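Local coordinates for protein LpxE (Aquifex aeolicus, PDB 6EBU) that probably removes the 1-phosphate group from lipid A as a membrane-embedded phosphatase of the PAP2 superfamily, at residues P85-N95 and R143-P151; D109-L120 and L132-R143. The protein carries 1 engineered substitution. One frame throughout, in Å; residues are numbered along the deposited sequence.

Contact 1. Residues P85-N95 and R143-P151. With BOG (octyl beta-D-glucopyranoside), chain F; SO4 (sulfate ion), chain B.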
loop_
_atom_site.group_PDB
_atom_site.type_symbol
_atom_site.label_atom_id
_atom_site.label_comp_id
_atom_site.label_asym_id
_atom_site.label_seq_id
_atom_site.Cartn_x
_atom_site.Cartn_y
_atom_site.Cartn_z
ATOM N N PRO A 85 -1.699 12.262 -11.554
ATOM C CA PRO A 85 -1.509 13.240 -10.481
ATOM C C PRO A 85 -2.103 12.750 -9.172
ATOM O O PRO A 85 -3.135 12.076 -9.139
ATOM C CB PRO A 85 -2.256 14.476 -10.998
ATOM C CG PRO A 85 -3.333 13.901 -11.870
ATOM C CD PRO A 85 -2.710 12.700 -12.532
ATOM N N ARG A 86 -1.425 13.090 -8.084
ATOM C CA ARG A 86 -1.913 12.780 -6.753
ATOM C C ARG A 86 -2.998 13.779 -6.361
ATOM O O ARG A 86 -3.222 14.771 -7.058
ATOM C CB ARG A 86 -0.742 12.774 -5.773
ATOM C CG ARG A 86 0.217 11.606 -5.980
ATOM C CD ARG A 86 1.409 11.687 -5.048
ATOM N NE ARG A 86 2.360 10.600 -5.264
ATOM C CZ ARG A 86 2.418 9.486 -4.540
ATOM N NH1 ARG A 86 1.578 9.286 -3.532
ATOM N NH2 ARG A 86 3.329 8.566 -4.826
ATOM N N PRO A 87 -3.715 13.530 -5.257
ATOM C CA PRO A 87 -4.799 14.448 -4.865
ATOM C C PRO A 87 -4.385 15.901 -4.704
ATOM O O PRO A 87 -5.200 16.791 -4.974
ATOM C CB PRO A 87 -5.278 13.852 -3.535
ATOM C CG PRO A 87 -5.036 12.395 -3.695
ATOM C CD PRO A 87 -3.752 12.282 -4.470
ATOM N N ALA A 88 -3.155 16.178 -4.267
ATOM C CA ALA A 88 -2.742 17.566 -4.083
ATOM C C ALA A 88 -2.664 18.329 -5.399
ATOM O O ALA A 88 -2.720 19.563 -5.389
ATOM C CB ALA A 88 -1.393 17.632 -3.366
ATOM N N ILE A 89 -2.533 17.629 -6.521
ATOM C CA ILE A 89 -2.503 18.274 -7.830
ATOM C C ILE A 89 -3.898 18.364 -8.434
ATOM O O ILE A 89 -4.314 19.421 -8.914
ATOM C CB ILE A 89 -1.535 17.519 -8.768
ATOM C CG1 ILE A 89 -0.107 17.555 -8.217
ATOM C CG2 ILE A 89 -1.586 18.101 -10.173
ATOM C CD1 ILE A 89 0.489 18.941 -8.142
ATOM N N LEU A 90 -4.648 17.261 -8.407
ATOM C CA LEU A 90 -5.941 17.228 -9.083
ATOM C C LEU A 90 -7.003 17.999 -8.310
ATOM O O LEU A 90 -7.849 18.672 -8.912
ATOM C CB LEU A 90 -6.383 15.780 -9.293
ATOM C CG LEU A 90 -7.509 15.558 -10.305
ATOM C CD1 LEU A 90 -6.987 15.680 -11.730
ATOM C CD2 LEU A 90 -8.173 14.207 -10.085
ATOM N N LEU A 91 -6.984 17.914 -6.983
ATOM C CA LEU A 91 -8.050 18.452 -6.154
ATOM C C LEU A 91 -7.588 19.692 -5.400
ATOM O O LEU A 91 -6.391 19.958 -5.262
ATOM C CB LEU A 91 -8.552 17.404 -5.156
ATOM C CG LEU A 91 -9.154 16.129 -5.743
ATOM C CD1 LEU A 91 -9.807 15.305 -4.645
ATOM C CD2 LEU A 91 -10.153 16.459 -6.841
ATOM N N GLU A 92 -8.567 20.445 -4.912
ATOM C CA GLU A 92 -8.335 21.636 -4.110
ATOM C C GLU A 92 -8.556 21.322 -2.635
ATOM O O GLU A 92 -9.356 20.452 -2.282
ATOM C CB GLU A 92 -9.264 22.776 -4.536
ATOM C CG GLU A 92 -9.507 22.883 -6.035
ATOM C CD GLU A 92 -8.316 23.451 -6.783
ATOM O OE1 GLU A 92 -8.193 23.180 -7.994
ATOM O OE2 GLU A 92 -7.503 24.166 -6.161
ATOM N N ASP A 93 -7.836 22.047 -1.779
ATOM C CA ASP A 93 -7.993 21.965 -0.326
ATOM C C ASP A 93 -7.803 20.530 0.170
ATOM O O ASP A 93 -8.664 19.944 0.831
ATOM C CB ASP A 93 -9.350 22.528 0.105
ATOM C CG ASP A 93 -9.435 24.027 -0.077
ATOM O OD1 ASP A 93 -8.465 24.724 0.289
ATOM O OD2 ASP A 93 -10.467 24.508 -0.591
ATOM N N VAL A 94 -6.648 19.973 -0.166
ATOM C CA VAL A 94 -6.294 18.617 0.228
ATOM C C VAL A 94 -5.486 18.676 1.516
ATOM O O VAL A 94 -4.520 19.442 1.623
ATOM C CB VAL A 94 -5.506 17.911 -0.888
ATOM C CG1 VAL A 94 -4.734 16.726 -0.330
ATOM C CG2 VAL A 94 -6.449 17.465 -1.995
ATOM N N ASN A 95 -5.886 17.873 2.498
ATOM C CA ASN A 95 -5.140 17.755 3.745
ATOM C C ASN A 95 -3.963 16.813 3.515
ATOM O O ASN A 95 -4.147 15.600 3.356
ATOM C CB ASN A 95 -6.052 17.261 4.862
ATOM C CG ASN A 95 -7.192 18.222 5.144
ATOM O OD1 ASN A 95 -6.981 19.306 5.685
ATOM N ND2 ASN A 95 -8.406 17.828 4.781
ATOM N N ARG A 143 -2.516 6.022 3.241
ATOM C CA ARG A 143 -2.176 6.766 2.031
ATOM C C ARG A 143 -3.272 7.762 1.669
ATOM O O ARG A 143 -2.982 8.889 1.250
ATOM C CB ARG A 143 -1.923 5.801 0.869
ATOM C CG ARG A 143 -0.858 4.745 1.141
ATOM C CD ARG A 143 0.373 5.353 1.788
ATOM N NE ARG A 143 1.299 5.898 0.800
ATOM C CZ ARG A 143 2.225 6.811 1.068
ATOM N NH1 ARG A 143 2.347 7.292 2.297
ATOM N NH2 ARG A 143 3.026 7.247 0.104
ATOM N N ILE A 144 -4.536 7.368 1.828
ATOM C CA ILE A 144 -5.637 8.278 1.531
ATOM C C ILE A 144 -5.737 9.357 2.601
ATOM O O ILE A 144 -5.930 10.538 2.293
ATOM C CB ILE A 144 -6.954 7.496 1.390
ATOM C CG1 ILE A 144 -6.763 6.294 0.464
ATOM C CG2 ILE A 144 -8.062 8.401 0.865
ATOM C CD1 ILE A 144 -7.974 5.409 0.369
ATOM N N TYR A 145 -5.603 8.970 3.874
ATOM C CA TYR A 145 -5.661 9.951 4.952
ATOM C C TYR A 145 -4.552 10.986 4.826
ATOM O O TYR A 145 -4.759 12.161 5.154
ATOM C CB TYR A 145 -5.584 9.251 6.311
ATOM C CG TYR A 145 -5.745 10.198 7.478
ATOM C CD1 TYR A 145 -7.002 10.492 7.991
ATOM C CD2 TYR A 145 -4.642 10.813 8.056
ATOM C CE1 TYR A 145 -7.155 11.366 9.052
ATOM C CE2 TYR A 145 -4.783 11.685 9.113
ATOM C CZ TYR A 145 -6.042 11.961 9.608
ATOM O OH TYR A 145 -6.189 12.837 10.660
ATOM N N ALA A 146 -3.373 10.574 4.358
ATOM C CA ALA A 146 -2.275 11.509 4.160
ATOM C C ALA A 146 -2.496 12.437 2.973
ATOM O O ALA A 146 -1.736 13.398 2.813
ATOM C CB ALA A 146 -0.963 10.743 3.980
ATOM N N GLY A 147 -3.505 12.176 2.145
ATOM C CA GLY A 147 -3.768 13.010 0.991
ATOM C C GLY A 147 -2.857 12.776 -0.192
ATOM O O GLY A 147 -2.813 13.614 -1.097
ATOM N N VAL A 148 -2.131 11.655 -0.223
ATOM C CA VAL A 148 -1.184 11.391 -1.301
ATOM C C VAL A 148 -1.688 10.355 -2.294
ATOM O O VAL A 148 -1.023 10.123 -3.316
ATOM C CB VAL A 148 0.187 10.951 -0.743
ATOM C CG1 VAL A 148 0.745 12.018 0.188
ATOM C CG2 VAL A 148 0.072 9.610 -0.027
ATOM N N HIS A 149 -2.832 9.726 -2.038
ATOM C CA HIS A 149 -3.368 8.725 -2.946
ATOM C C HIS A 149 -4.885 8.833 -2.988
ATOM O O HIS A 149 -5.521 9.349 -2.065
ATOM C CB HIS A 149 -2.957 7.301 -2.538
ATOM C CG HIS A 149 -1.584 6.912 -2.994
ATOM N ND1 HIS A 149 -1.249 6.777 -4.325
ATOM C CD2 HIS A 149 -0.463 6.618 -2.293
ATOM C CE1 HIS A 149 0.019 6.423 -4.425
ATOM N NE2 HIS A 149 0.520 6.321 -3.208
ATOM N N PHE A 150 -5.452 8.346 -4.092
ATOM C CA PHE A 150 -6.880 8.165 -4.289
ATOM C C PHE A 150 -7.280 6.744 -3.928
ATOM O O PHE A 150 -6.448 5.832 -3.941
ATOM C CB PHE A 150 -7.254 8.444 -5.743
ATOM C CG PHE A 150 -7.037 9.865 -6.173
ATOM C CD1 PHE A 150 -7.952 10.850 -5.845
ATOM C CD2 PHE A 150 -5.927 10.210 -6.926
ATOM C CE1 PHE A 150 -7.758 12.160 -6.253
ATOM C CE2 PHE A 150 -5.729 11.516 -7.337
ATOM C CZ PHE A 150 -6.647 12.490 -6.999
ATOM N N PRO A 151 -8.554 6.525 -3.592
ATOM C CA PRO A 151 -9.021 5.150 -3.345
ATOM C C PRO A 151 -8.759 4.192 -4.494
ATOM O O PRO A 151 -8.568 2.993 -4.255
ATOM C CB PRO A 151 -10.523 5.342 -3.101
ATOM C CG PRO A 151 -10.616 6.708 -2.513
ATOM C CD PRO A 151 -9.562 7.528 -3.207
HETATM O O1 BOG F . 7.452 6.307 -1.535
HETATM C "C1'" BOG F . 7.190 5.445 -0.429
HETATM C "C2'" BOG F . 7.689 6.115 0.871
HETATM C "C3'" BOG F . 6.833 5.621 2.078
HETATM C "C4'" BOG F . 6.328 6.837 2.904
HETATM C "C5'" BOG F . 5.859 7.962 1.954
HETATM C "C6'" BOG F . 5.714 9.281 2.740
HETATM C "C7'" BOG F . 7.082 9.928 2.939
HETATM C "C8'" BOG F . 7.637 10.378 1.585
HETATM S S SO4 B . 3.616 5.324 -3.107
HETATM O O1 SO4 B . 2.688 5.126 -1.995
HETATM O O2 SO4 B . 4.067 6.711 -3.127
HETATM O O3 SO4 B . 2.930 5.014 -4.357
HETATM O O4 SO4 B . 4.767 4.440 -2.947
HETATM O O HOH W 1 -1.162 14.484 -3.129
#
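Arg-86 and Val-148 bring their CA atoms within 5.7 Å of each other where the loop and short helix of 85-95 lie against the turn after helix 126-145. Gly-147, with positive phi (78°), forms a Schellman motif after that helix, and its CA sits 3.5 Å from Asn-95 O, where a side chain would clash. Water joins Ala-88 N to Gly-147 O. Pro-87, in the first turn of helix 87-90, lays its CG over the centre of the Phe-150 ring, 3.6 Å from the centroid, a CH-pi contact between two rigid apolar groups; Leu-90 CD2 touches CZ of that ring. Arg-86 stretches from CG to NE in an extended chain (chi2 176°), long enough to cross the turn. Its NH1 donates to Val-148 O at 2.7 Å, from above the carbonyl plane, and lies over one face of the His-149 ring, while NE is held by Trp-102 O. From the guanidinium edge NH2 reaches sulfate O2 at 2.6 Å. Sulfate O1 takes His-149 NE2 at 2.8 Å and Arg-143 NH2 at 3.0 Å. A leucine in place of Arg-86 would probably leave sulfate O2 without its short bond and Val-148 O without this donor. Two arginines and a histidine converging on one tetrahedral anion are consistent with a phosphate-binding pocket, as in PAP2 phosphatases.

Contact 2. Residues D109-L120 and L132-R143. With BOG (octyl beta-D-glucopyranoside), chain F; BOG (octyl beta-D-glucopyranoside), chain D; SO4 (sulfate ion), chain B.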
loop_
_atom_site.group_PDB
_atom_site.type_symbol
_atom_site.label_atom_id
_atom_site.label_comp_id
_atom_site.label_asym_id
_atom_site.label_seq_id
_atom_site.Cartn_x
_atom_site.Cartn_y
_atom_site.Cartn_z
ATOM N N ASP A 109 3.126 1.578 -1.550
ATOM C CA ASP A 109 3.096 1.176 -0.147
ATOM C C ASP A 109 1.981 0.174 0.115
ATOM O O ASP A 109 2.170 -0.799 0.855
ATOM C CB ASP A 109 2.918 2.396 0.753
ATOM C CG ASP A 109 4.165 3.237 0.842
ATOM O OD1 ASP A 109 5.179 2.875 0.206
ATOM O OD2 ASP A 109 4.125 4.263 1.550
ATOM N N THR A 110 0.807 0.405 -0.474
ATOM C CA THR A 110 -0.296 -0.536 -0.319
ATOM C C THR A 110 0.027 -1.877 -0.969
ATOM O O THR A 110 -0.248 -2.935 -0.393
ATOM C CB THR A 110 -1.574 0.060 -0.908
ATOM O OG1 THR A 110 -1.816 1.344 -0.318
ATOM C CG2 THR A 110 -2.763 -0.845 -0.642
ATOM N N ALA A 111 0.627 -1.851 -2.162
ATOM C CA ALA A 111 0.964 -3.091 -2.855
ATOM C C ALA A 111 1.968 -3.918 -2.057
ATOM O O ALA A 111 1.810 -5.135 -1.910
ATOM C CB ALA A 111 1.502 -2.776 -4.252
ATOM N N MET A 112 3.010 -3.270 -1.528
ATOM C CA MET A 112 3.996 -3.985 -0.720
ATOM C C MET A 112 3.366 -4.537 0.553
ATOM O O MET A 112 3.620 -5.688 0.932
ATOM C CB MET A 112 5.169 -3.061 -0.380
ATOM C CG MET A 112 6.295 -3.743 0.390
ATOM S SD MET A 112 7.281 -2.611 1.399
ATOM C CE MET A 112 6.169 -2.322 2.772
ATOM N N ALA A 113 2.537 -3.733 1.223
ATOM C CA ALA A 113 1.928 -4.171 2.474
ATOM C C ALA A 113 1.010 -5.366 2.256
ATOM O O ALA A 113 1.009 -6.311 3.053
ATOM C CB ALA A 113 1.167 -3.012 3.120
ATOM N N PHE A 114 0.226 -5.351 1.176
ATOM C CA PHE A 114 -0.627 -6.497 0.878
ATOM C C PHE A 114 0.176 -7.673 0.339
ATOM O O PHE A 114 -0.241 -8.824 0.497
ATOM C CB PHE A 114 -1.727 -6.098 -0.110
ATOM C CG PHE A 114 -2.940 -5.510 0.553
ATOM C CD1 PHE A 114 -2.993 -4.158 0.855
ATOM C CD2 PHE A 114 -4.017 -6.311 0.896
ATOM C CE1 PHE A 114 -4.105 -3.614 1.476
ATOM C CE2 PHE A 114 -5.132 -5.774 1.517
ATOM C CZ PHE A 114 -5.176 -4.423 1.807
ATOM N N THR A 115 1.325 -7.407 -0.286
ATOM C CA THR A 115 2.233 -8.488 -0.657
ATOM C C THR A 115 2.797 -9.168 0.582
ATOM O O THR A 115 2.853 -10.401 0.662
ATOM C CB THR A 115 3.368 -7.948 -1.526
ATOM O OG1 THR A 115 2.828 -7.271 -2.665
ATOM C CG2 THR A 115 4.254 -9.073 -1.987
ATOM N N ILE A 116 3.230 -8.371 1.559
ATOM C CA ILE A 116 3.717 -8.920 2.819
ATOM C C ILE A 116 2.621 -9.725 3.504
ATOM O O ILE A 116 2.835 -10.867 3.928
ATOM C CB ILE A 116 4.236 -7.787 3.724
ATOM C CG1 ILE A 116 5.480 -7.143 3.108
ATOM C CG2 ILE A 116 4.514 -8.301 5.131
ATOM C CD1 ILE A 116 5.912 -5.860 3.790
ATOM N N ALA A 117 1.421 -9.146 3.605
ATOM C CA ALA A 117 0.339 -9.817 4.317
ATOM C C ALA A 117 -0.096 -11.094 3.605
ATOM O O ALA A 117 -0.441 -12.082 4.259
ATOM C CB ALA A 117 -0.847 -8.867 4.490
ATOM N N THR A 118 -0.088 -11.097 2.271
ATOM C CA THR A 118 -0.521 -12.283 1.536
ATOM C C THR A 118 0.467 -13.433 1.711
ATOM O O THR A 118 0.067 -14.569 1.997
ATOM C CB THR A 118 -0.703 -11.946 0.053
ATOM O OG1 THR A 118 -1.774 -11.006 -0.099
ATOM C CG2 THR A 118 -1.017 -13.195 -0.752
ATOM N N VAL A 119 1.764 -13.155 1.562
ATOM C CA VAL A 119 2.765 -14.217 1.623
ATOM C C VAL A 119 2.943 -14.712 3.054
ATOM O O VAL A 119 3.112 -15.914 3.293
ATOM C CB VAL A 119 4.095 -13.729 1.020
ATOM C CG1 VAL A 119 5.194 -14.767 1.220
ATOM C CG2 VAL A 119 3.919 -13.407 -0.457
ATOM N N LEU A 120 2.904 -13.804 4.030
ATOM C CA LEU A 120 3.174 -14.204 5.405
ATOM C C LEU A 120 1.956 -14.791 6.109
ATOM O O LEU A 120 2.123 -15.482 7.117
ATOM C CB LEU A 120 3.720 -13.018 6.204
ATOM C CG LEU A 120 5.074 -12.471 5.737
ATOM C CD1 LEU A 120 5.719 -11.621 6.819
ATOM C CD2 LEU A 120 6.006 -13.602 5.310
ATOM N N LEU A 132 -1.842 -9.258 10.069
ATOM C CA LEU A 132 -1.154 -8.841 8.851
ATOM C C LEU A 132 -2.083 -8.077 7.915
ATOM O O LEU A 132 -1.678 -7.075 7.314
ATOM C CB LEU A 132 -0.569 -10.060 8.147
ATOM C CG LEU A 132 0.623 -10.690 8.864
ATOM C CD1 LEU A 132 0.963 -12.033 8.246
ATOM C CD2 LEU A 132 1.816 -9.749 8.811
ATOM N N PHE A 133 -3.329 -8.527 7.776
ATOM C CA PHE A 133 -4.238 -7.867 6.851
ATOM C C PHE A 133 -4.865 -6.609 7.434
ATOM O O PHE A 133 -5.304 -5.746 6.668
ATOM C CB PHE A 133 -5.315 -8.847 6.384
ATOM C CG PHE A 133 -4.881 -9.683 5.218
ATOM C CD1 PHE A 133 -4.935 -9.175 3.930
ATOM C CD2 PHE A 133 -4.382 -10.959 5.410
ATOM C CE1 PHE A 133 -4.521 -9.931 2.852
ATOM C CE2 PHE A 133 -3.965 -11.721 4.335
ATOM C CZ PHE A 133 -4.033 -11.206 3.055
ATOM N N LEU A 134 -4.908 -6.475 8.762
ATOM C CA LEU A 134 -5.223 -5.174 9.343
ATOM C C LEU A 134 -4.092 -4.186 9.093
ATOM O O LEU A 134 -4.337 -3.004 8.819
ATOM C CB LEU A 134 -5.493 -5.302 10.841
ATOM C CG LEU A 134 -5.846 -3.973 11.516
ATOM C CD1 LEU A 134 -7.258 -3.539 11.141
ATOM C CD2 LEU A 134 -5.678 -4.053 13.025
ATOM N N TYR A 135 -2.846 -4.654 9.187
ATOM C CA TYR A 135 -1.706 -3.799 8.876
ATOM C C TYR A 135 -1.765 -3.326 7.428
ATOM O O TYR A 135 -1.590 -2.136 7.143
ATOM C CB TYR A 135 -0.404 -4.554 9.159
ATOM C CG TYR A 135 0.729 -4.221 8.219
ATOM C CD1 TYR A 135 1.476 -3.066 8.385
ATOM C CD2 TYR A 135 1.053 -5.067 7.164
ATOM C CE1 TYR A 135 2.514 -2.757 7.526
ATOM C CE2 TYR A 135 2.087 -4.767 6.301
ATOM C CZ TYR A 135 2.815 -3.610 6.486
ATOM O OH TYR A 135 3.846 -3.307 5.625
ATOM N N ALA A 136 -2.034 -4.248 6.499
ATOM C CA ALA A 136 -2.148 -3.874 5.092
ATOM C C ALA A 136 -3.290 -2.892 4.870
ATOM O O ALA A 136 -3.159 -1.944 4.087
ATOM C CB ALA A 136 -2.342 -5.122 4.230
ATOM N N PHE A 137 -4.422 -3.101 5.548
ATOM C CA PHE A 137 -5.549 -2.187 5.397
ATOM C C PHE A 137 -5.199 -0.796 5.907
ATOM O O PHE A 137 -5.537 0.210 5.271
ATOM C CB PHE A 137 -6.774 -2.734 6.130
ATOM C CG PHE A 137 -7.830 -1.698 6.398
ATOM C CD1 PHE A 137 -8.747 -1.355 5.417
ATOM C CD2 PHE A 137 -7.901 -1.061 7.628
ATOM C CE1 PHE A 137 -9.717 -0.396 5.657
ATOM C CE2 PHE A 137 -8.868 -0.102 7.873
ATOM C CZ PHE A 137 -9.777 0.231 6.886
ATOM N N LEU A 138 -4.522 -0.719 7.056
ATOM C CA LEU A 138 -4.180 0.579 7.629
ATOM C C LEU A 138 -3.193 1.340 6.753
ATOM O O LEU A 138 -3.259 2.571 6.682
ATOM C CB LEU A 138 -3.615 0.399 9.039
ATOM C CG LEU A 138 -4.635 0.042 10.123
ATOM C CD1 LEU A 138 -3.947 -0.184 11.460
ATOM C CD2 LEU A 138 -5.701 1.123 10.240
ATOM N N ILE A 139 -2.276 0.635 6.086
ATOM C CA ILE A 139 -1.384 1.298 5.138
ATOM C C ILE A 139 -2.190 1.906 3.999
ATOM O O ILE A 139 -2.017 3.080 3.649
ATOM C CB ILE A 139 -0.321 0.315 4.613
ATOM C CG1 ILE A 139 0.665 -0.048 5.723
ATOM C CG2 ILE A 139 0.422 0.920 3.432
ATOM C CD1 ILE A 139 1.431 1.136 6.256
ATOM N N GLY A 140 -3.092 1.117 3.411
ATOM C CA GLY A 140 -3.949 1.646 2.362
ATOM C C GLY A 140 -4.779 2.825 2.832
ATOM O O GLY A 140 -4.901 3.831 2.127
ATOM N N TYR A 141 -5.351 2.723 4.035
ATOM C CA TYR A 141 -6.094 3.849 4.592
ATOM C C TYR A 141 -5.171 5.027 4.877
ATOM O O TYR A 141 -5.563 6.189 4.710
ATOM C CB TYR A 141 -6.829 3.420 5.864
ATOM C CG TYR A 141 -7.898 4.391 6.320
ATOM C CD1 TYR A 141 -7.561 5.570 6.975
ATOM C CD2 TYR A 141 -9.245 4.129 6.098
ATOM C CE1 TYR A 141 -8.530 6.461 7.390
ATOM C CE2 TYR A 141 -10.224 5.016 6.512
ATOM C CZ TYR A 141 -9.859 6.180 7.159
ATOM O OH TYR A 141 -10.823 7.068 7.576
ATOM N N GLU A 142 -3.937 4.747 5.303
ATOM C CA GLU A 142 -3.007 5.823 5.631
ATOM C C GLU A 142 -2.672 6.664 4.403
ATOM O O GLU A 142 -2.564 7.892 4.494
ATOM C CB GLU A 142 -1.737 5.240 6.253
ATOM C CG GLU A 142 -0.601 6.227 6.412
ATOM C CD GLU A 142 0.526 5.955 5.439
ATOM O OE1 GLU A 142 0.857 6.854 4.638
ATOM O OE2 GLU A 142 1.072 4.834 5.469
ATOM N N ARG A 143 -2.516 6.022 3.241
ATOM C CA ARG A 143 -2.176 6.766 2.031
ATOM C C ARG A 143 -3.272 7.762 1.669
ATOM O O ARG A 143 -2.982 8.889 1.250
ATOM C CB ARG A 143 -1.923 5.801 0.869
ATOM C CG ARG A 143 -0.858 4.745 1.141
ATOM C CD ARG A 143 0.373 5.353 1.788
ATOM N NE ARG A 143 1.299 5.898 0.800
ATOM C CZ ARG A 143 2.225 6.811 1.068
ATOM N NH1 ARG A 143 2.347 7.292 2.297
ATOM N NH2 ARG A 143 3.026 7.247 0.104
HETATM O O1 BOG F . 7.452 6.307 -1.535
HETATM C "C1'" BOG F . 7.190 5.445 -0.429
HETATM C "C2'" BOG F . 7.689 6.115 0.871
HETATM C "C3'" BOG F . 6.833 5.621 2.078
HETATM C "C4'" BOG F . 6.328 6.837 2.904
HETATM C "C5'" BOG F . 5.859 7.962 1.954
HETATM C "C6'" BOG F . 5.714 9.281 2.740
HETATM C "C7'" BOG F . 7.082 9.928 2.939
HETATM C "C8'" BOG F . 7.637 10.378 1.585
HETATM O O1 BOG D . -9.193 -5.008 -2.188
HETATM C "C1'" BOG D . -9.079 -4.582 -0.831
HETATM C "C2'" BOG D . -8.634 -3.103 -0.791
HETATM C "C3'" BOG D . -8.302 -2.682 0.676
HETATM C "C4'" BOG D . -7.737 -1.236 0.674
HETATM C "C5'" BOG D . -7.968 -0.583 2.052
HETATM C "C6'" BOG D . -8.107 0.943 1.884
HETATM C "C7'" BOG D . -9.404 1.410 2.542
HETATM C "C8'" BOG D . -9.389 2.932 2.686
HETATM S S SO4 B . 3.616 5.324 -3.107
HETATM O O1 SO4 B . 2.688 5.126 -1.995
HETATM O O2 SO4 B . 4.067 6.711 -3.127
HETATM O O3 SO4 B . 2.930 5.014 -4.357
HETATM O O4 SO4 B . 4.767 4.440 -2.947
HETATM O O HOH W 2 3.159 4.132 4.118
#
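Ala-136 and Ala-117 each press a methyl group onto a phenylalanine ring of the opposing helix in this antiparallel helix pair, part of the PAP2 helical bundle. The segment axes run 8.4 Å apart at 175°, a close approach that the small residues Ala-113, Ala-117, Ala-136 and Gly-140 make possible. Ala-136 CB sits over the centre of the Phe-114 ring, 3.5 Å from the centroid, and Ala-117 CB covers the Phe-133 ring at 4.0 Å. The two rings also touch, their side chains crossing at about a right angle. With CG anti to its carbonyl carbon (chi1 -86°), Phe-114 swings its ring across to helix 126-145. Ala-113 CB rests against Tyr-135 CE2 and Ile-139 CB, and Leu-132 CD1 meets Leu-120 CB near one end. At the other end Thr-110 OG1 lies 3.4 Å from Gly-140 CA, where a side chain would be crowded by a detergent chain.

Asp-109 occupies the place of the histidine of the PSGH motif and is probably the engineered substitution. Its OD2 hangs over the face of the Arg-143 guanidinium, 3.3 Å from NE, a long, weak ion pair, attractive by charge, with no N-H aimed at the oxygen. In the guanidinium plane, NH1 instead bonds Glu-142 OE1 at 2.8 Å through the syn lone pair, which fixes the rotation of the group, and a water donates to Asp-109 OD2 and Glu-142 OE2.

Farther out, Ser-107 holds Thr-110 OG1 and Leu-40 O ties down Tyr-135 OH. Ala-158 and Ile-162 of helix 151-170 pack on Phe-114, and the same detergent touches Phe-137. Thr-118 OG1 bonds Phe-114 O at 2.7 Å, on the opposite face of the carbonyl plane from Thr-118 N.

Contact 2 is nested along the chain inside the loop that contact 1 closes; their centres lie about 19 Å apart. The three PAP2 signatures meet at one sulfate: contact 1 supplies Arg-86 and His-149, both contacts share Arg-143, and Lys-79 and Gly-108 N complete the shell. Lys-79 and Arg-86 belong to KX6RP, Gly-108 to the PSGH motif, whose histidine position Asp-109 fills, Arg-143 and His-149 to RX5HX3D. The sulfate probably marks the place of the substrate phosphate. Contact 2 hydrogen-bonds it through Arg-143, with Asp-109 beside that arginine, and one detergent molecule comes within 3.5 Å of Arg-143 NH2 (its C5') and 3.1 Å of Asp-109 OD2 (its C3').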